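Local atomic coordinates of malate synthase (Haloferax volcanii, PDB entry 3OYZ), a protein that catalyses the magnesium-dependent Claisen condensation of acetyl-CoA with glyoxylate and the hydrolysis of the malyl-CoA intermediate, yielding malate and CoA in the glyoxylate cycle. Residues 10-16 with 254-260. Residues are numbered along the deposited sequence.
Sequences FVRTFFT and LGIWSLT. With ACO (acetyl coenzyme *a), chain B; PYR (pyruvic acid), chain C.
Strand 13-18, here its residues 13-16, and strand 255-258 lie parallel and close the TIM barrel, first against last; these short segments' axes are 4.4 Å apart at 18°. Phe10 lays its ring edge against Leu254 (CE1 to CD1, 3.5 Å). Val11 O comes within 2.9 Å of Gly255 CA, where a CB would clash. Arg12 (phi/psi -87/-34) interrupts the extended run before extended residues 13-16; its CB points away, its guanidinium salt-bridges Asp44 and hydrogen-bonds Gln412 of a second subunit. Thr13 pairs with Ile256, Phe14 with Trp257, Phe15 with Ser258. The ladder runs Ile256 N to Arg12 O (3.0 Å), Phe14 N to Ile256 O (3.2 Å), Ser258 N to Phe14 O (2.8 Å) and, weakly, Thr16 N to Ser258 O (3.5 Å). Phe14 points its edge at the face of Trp257 (both chi1 t), six-membered ring centroids 4.7 Å apart, planes at 65°; pyruvate CB covers the indole's opposite face. Thr16 OG1 accepts a hydrogen bond from Trp257 NE1 (2.9 Å) and donates one to acetyl-CoA O5P (2.8 Å). The seam thus contributes to the acetyl-CoA site: near the strands' C-terminal ends, Thr16 O and Leu259 O accept hydrogen bonds from adenine N6A (2.9 and 3.1 Å), and one hydroxyl links indole to pantetheine.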
# COMPACT_ATOMS: atom_id res chain seq x y z
N PHE A 10 4.08 -24.38 -0.02
CA PHE A 10 4.46 -23.42 1.03
C PHE A 10 5.95 -23.53 1.25
O PHE A 10 6.48 -24.66 1.22
CB PHE A 10 3.79 -23.76 2.36
CG PHE A 10 2.29 -23.59 2.36
CD1 PHE A 10 1.71 -22.44 2.87
CD2 PHE A 10 1.47 -24.62 1.94
CE1 PHE A 10 0.32 -22.30 2.93
CE2 PHE A 10 0.07 -24.46 1.92
CZ PHE A 10 -0.50 -23.29 2.42
N VAL A 11 6.61 -22.40 1.55
CA VAL A 11 8.05 -22.31 1.81
C VAL A 11 8.17 -21.47 3.08
O VAL A 11 7.78 -20.30 3.11
CB VAL A 11 8.91 -21.73 0.67
CG1 VAL A 11 10.31 -21.38 1.11
CG2 VAL A 11 9.00 -22.67 -0.51
N ARG A 12 8.67 -22.06 4.18
CA ARG A 12 8.84 -21.34 5.44
C ARG A 12 10.16 -20.64 5.49
O ARG A 12 10.24 -19.58 6.12
CB ARG A 12 8.82 -22.35 6.64
CG ARG A 12 7.46 -23.03 6.82
CD ARG A 12 7.58 -24.18 7.86
NE ARG A 12 8.36 -25.24 7.23
CZ ARG A 12 8.74 -26.34 7.88
NH1 ARG A 12 8.43 -26.49 9.17
NH2 ARG A 12 9.35 -27.31 7.21
N THR A 13 11.22 -21.21 4.90
CA THR A 13 12.56 -20.75 5.25
C THR A 13 13.29 -20.79 3.93
O THR A 13 13.11 -21.76 3.19
CB THR A 13 13.26 -21.80 6.22
OG1 THR A 13 12.69 -23.08 5.93
CG2 THR A 13 12.77 -21.57 7.62
N PHE A 14 14.08 -19.76 3.67
CA PHE A 14 14.85 -19.54 2.45
C PHE A 14 16.18 -19.19 3.06
O PHE A 14 16.38 -18.06 3.53
CB PHE A 14 14.18 -18.33 1.71
CG PHE A 14 14.86 -17.88 0.44
CD1 PHE A 14 14.46 -18.36 -0.80
CD2 PHE A 14 15.77 -16.85 0.49
CE1 PHE A 14 15.08 -17.93 -1.97
CE2 PHE A 14 16.35 -16.37 -0.66
CZ PHE A 14 16.01 -16.89 -1.91
N PHE A 15 17.13 -20.12 3.06
CA PHE A 15 18.40 -19.87 3.81
C PHE A 15 19.59 -19.65 2.91
O PHE A 15 19.86 -20.55 2.14
CB PHE A 15 18.70 -21.22 4.53
CG PHE A 15 19.96 -21.25 5.38
CD1 PHE A 15 20.39 -20.15 6.11
CD2 PHE A 15 20.63 -22.48 5.58
CE1 PHE A 15 21.57 -20.19 6.91
CE2 PHE A 15 21.79 -22.57 6.40
CZ PHE A 15 22.24 -21.42 7.09
N THR A 16 20.29 -18.53 2.94
CA THR A 16 21.44 -18.40 2.07
C THR A 16 22.77 -18.77 2.78
O THR A 16 22.96 -18.38 3.94
CB THR A 16 21.61 -16.95 1.64
OG1 THR A 16 21.32 -16.18 2.80
CG2 THR A 16 20.53 -16.58 0.49
N LEU A 254 4.25 -16.15 4.02
CA LEU A 254 4.40 -17.16 5.09
C LEU A 254 5.82 -17.66 5.16
O LEU A 254 6.14 -18.48 6.02
CB LEU A 254 3.44 -18.33 4.84
CG LEU A 254 1.95 -18.00 4.71
CD1 LEU A 254 1.03 -19.23 4.49
CD2 LEU A 254 1.36 -17.11 5.84
N GLY A 255 6.68 -17.25 4.23
CA GLY A 255 8.09 -17.64 4.26
C GLY A 255 8.99 -16.48 4.58
O GLY A 255 8.60 -15.32 4.36
N ILE A 256 10.20 -16.74 5.06
CA ILE A 256 11.09 -15.64 5.40
C ILE A 256 12.51 -16.04 5.09
O ILE A 256 12.80 -17.22 5.13
CB ILE A 256 10.93 -15.07 6.85
CG1 ILE A 256 11.75 -13.78 7.05
CG2 ILE A 256 11.30 -16.21 7.90
CD1 ILE A 256 11.34 -12.93 8.29
N TRP A 257 13.38 -15.09 4.78
CA TRP A 257 14.78 -15.39 4.54
C TRP A 257 15.41 -15.73 5.93
O TRP A 257 15.00 -15.17 6.94
CB TRP A 257 15.45 -14.11 4.06
CG TRP A 257 16.72 -14.20 3.28
CD1 TRP A 257 17.96 -14.66 3.73
CD2 TRP A 257 16.91 -13.70 1.96
NE1 TRP A 257 18.87 -14.56 2.69
CE2 TRP A 257 18.26 -13.95 1.61
CE3 TRP A 257 16.05 -13.11 0.99
CZ2 TRP A 257 18.78 -13.61 0.36
CZ3 TRP A 257 16.55 -12.81 -0.25
CH2 TRP A 257 17.92 -13.03 -0.57
N SER A 258 16.35 -16.67 5.95
CA SER A 258 17.11 -17.03 7.16
C SER A 258 18.57 -16.80 6.93
O SER A 258 19.05 -17.11 5.85
CB SER A 258 16.86 -18.51 7.47
OG SER A 258 15.61 -18.51 8.09
N LEU A 259 19.29 -16.16 7.86
CA LEU A 259 20.69 -15.81 7.58
C LEU A 259 21.60 -16.79 8.36
O LEU A 259 22.81 -16.87 8.11
CB LEU A 259 21.01 -14.36 7.98
CG LEU A 259 20.22 -13.35 7.12
CD1 LEU A 259 20.45 -11.98 7.64
CD2 LEU A 259 20.78 -13.54 5.70
N THR A 260 21.03 -17.45 9.36
CA THR A 260 21.85 -18.30 10.24
C THR A 260 21.15 -19.61 10.53
O THR A 260 19.92 -19.71 10.45
CB THR A 260 22.15 -17.61 11.61
OG1 THR A 260 20.94 -17.50 12.37
CG2 THR A 260 22.77 -16.23 11.47
N1A ACO B . 25.45 -20.94 6.07
C2A ACO B . 26.15 -21.98 6.55
N3A ACO B . 26.65 -21.97 7.80
C4A ACO B . 26.51 -20.91 8.64
C5A ACO B . 25.74 -19.75 8.15
C6A ACO B . 25.22 -19.79 6.76
N6A ACO B . 24.56 -18.69 6.33
N7A ACO B . 25.71 -18.83 9.12
C8A ACO B . 26.43 -19.34 10.15
N9A ACO B . 26.85 -20.59 9.89
C1B ACO B . 27.64 -21.41 10.86
C2B ACO B . 28.61 -20.49 11.58
O2B ACO B . 29.80 -20.36 10.79
C3B ACO B . 28.82 -21.18 12.91
O3B ACO B . 29.73 -22.24 12.58
P3B ACO B . 30.75 -23.00 13.61
O7A ACO B . 29.97 -24.29 13.80
O8A ACO B . 30.79 -22.02 14.76
O9A ACO B . 32.08 -23.13 12.91
C4B ACO B . 27.44 -21.75 13.19
O4B ACO B . 26.84 -21.99 11.91
C5B ACO B . 26.56 -20.76 13.94
O5B ACO B . 26.85 -19.47 13.41
P1A ACO B . 26.35 -18.12 14.12
O1A ACO B . 26.99 -17.83 15.44
O2A ACO B . 24.86 -18.28 14.19
O3A ACO B . 26.66 -16.86 13.19
P2A ACO B . 28.14 -16.26 13.01
O4A ACO B . 28.89 -17.55 12.86
O5A ACO B . 28.28 -15.11 13.99
O6A ACO B . 28.16 -15.48 11.59
CBP ACO B . 27.22 -14.30 9.64
CCP ACO B . 27.21 -14.50 11.16
CDP ACO B . 28.60 -13.85 9.17
CEP ACO B . 26.25 -13.18 9.33
CAP ACO B . 26.89 -15.59 8.88
OAP ACO B . 25.73 -16.10 9.53
C9P ACO B . 26.55 -15.37 7.42
O9P ACO B . 27.45 -15.08 6.61
N8P ACO B . 25.26 -15.49 7.08
C7P ACO B . 24.87 -15.31 5.68
C6P ACO B . 24.90 -13.85 5.22
C5P ACO B . 24.21 -13.85 3.86
O5P ACO B . 23.76 -14.90 3.41
N4P ACO B . 24.09 -12.66 3.28
C3P ACO B . 23.42 -12.42 2.01
C2P ACO B . 21.91 -12.64 2.11
S1P ACO B . 21.39 -11.01 2.58
C ACO B . 21.35 -10.02 1.22
O ACO B . 21.90 -10.29 0.17
CH3 ACO B . 20.62 -8.72 1.37
C PYR C . 18.69 -7.70 -0.20
O PYR C . 19.13 -6.87 -1.06
OXT PYR C . 17.91 -7.37 0.76
CA PYR C . 18.97 -9.05 -0.43
O3 PYR C . 19.66 -9.40 -1.49
CB PYR C . 18.43 -10.09 0.48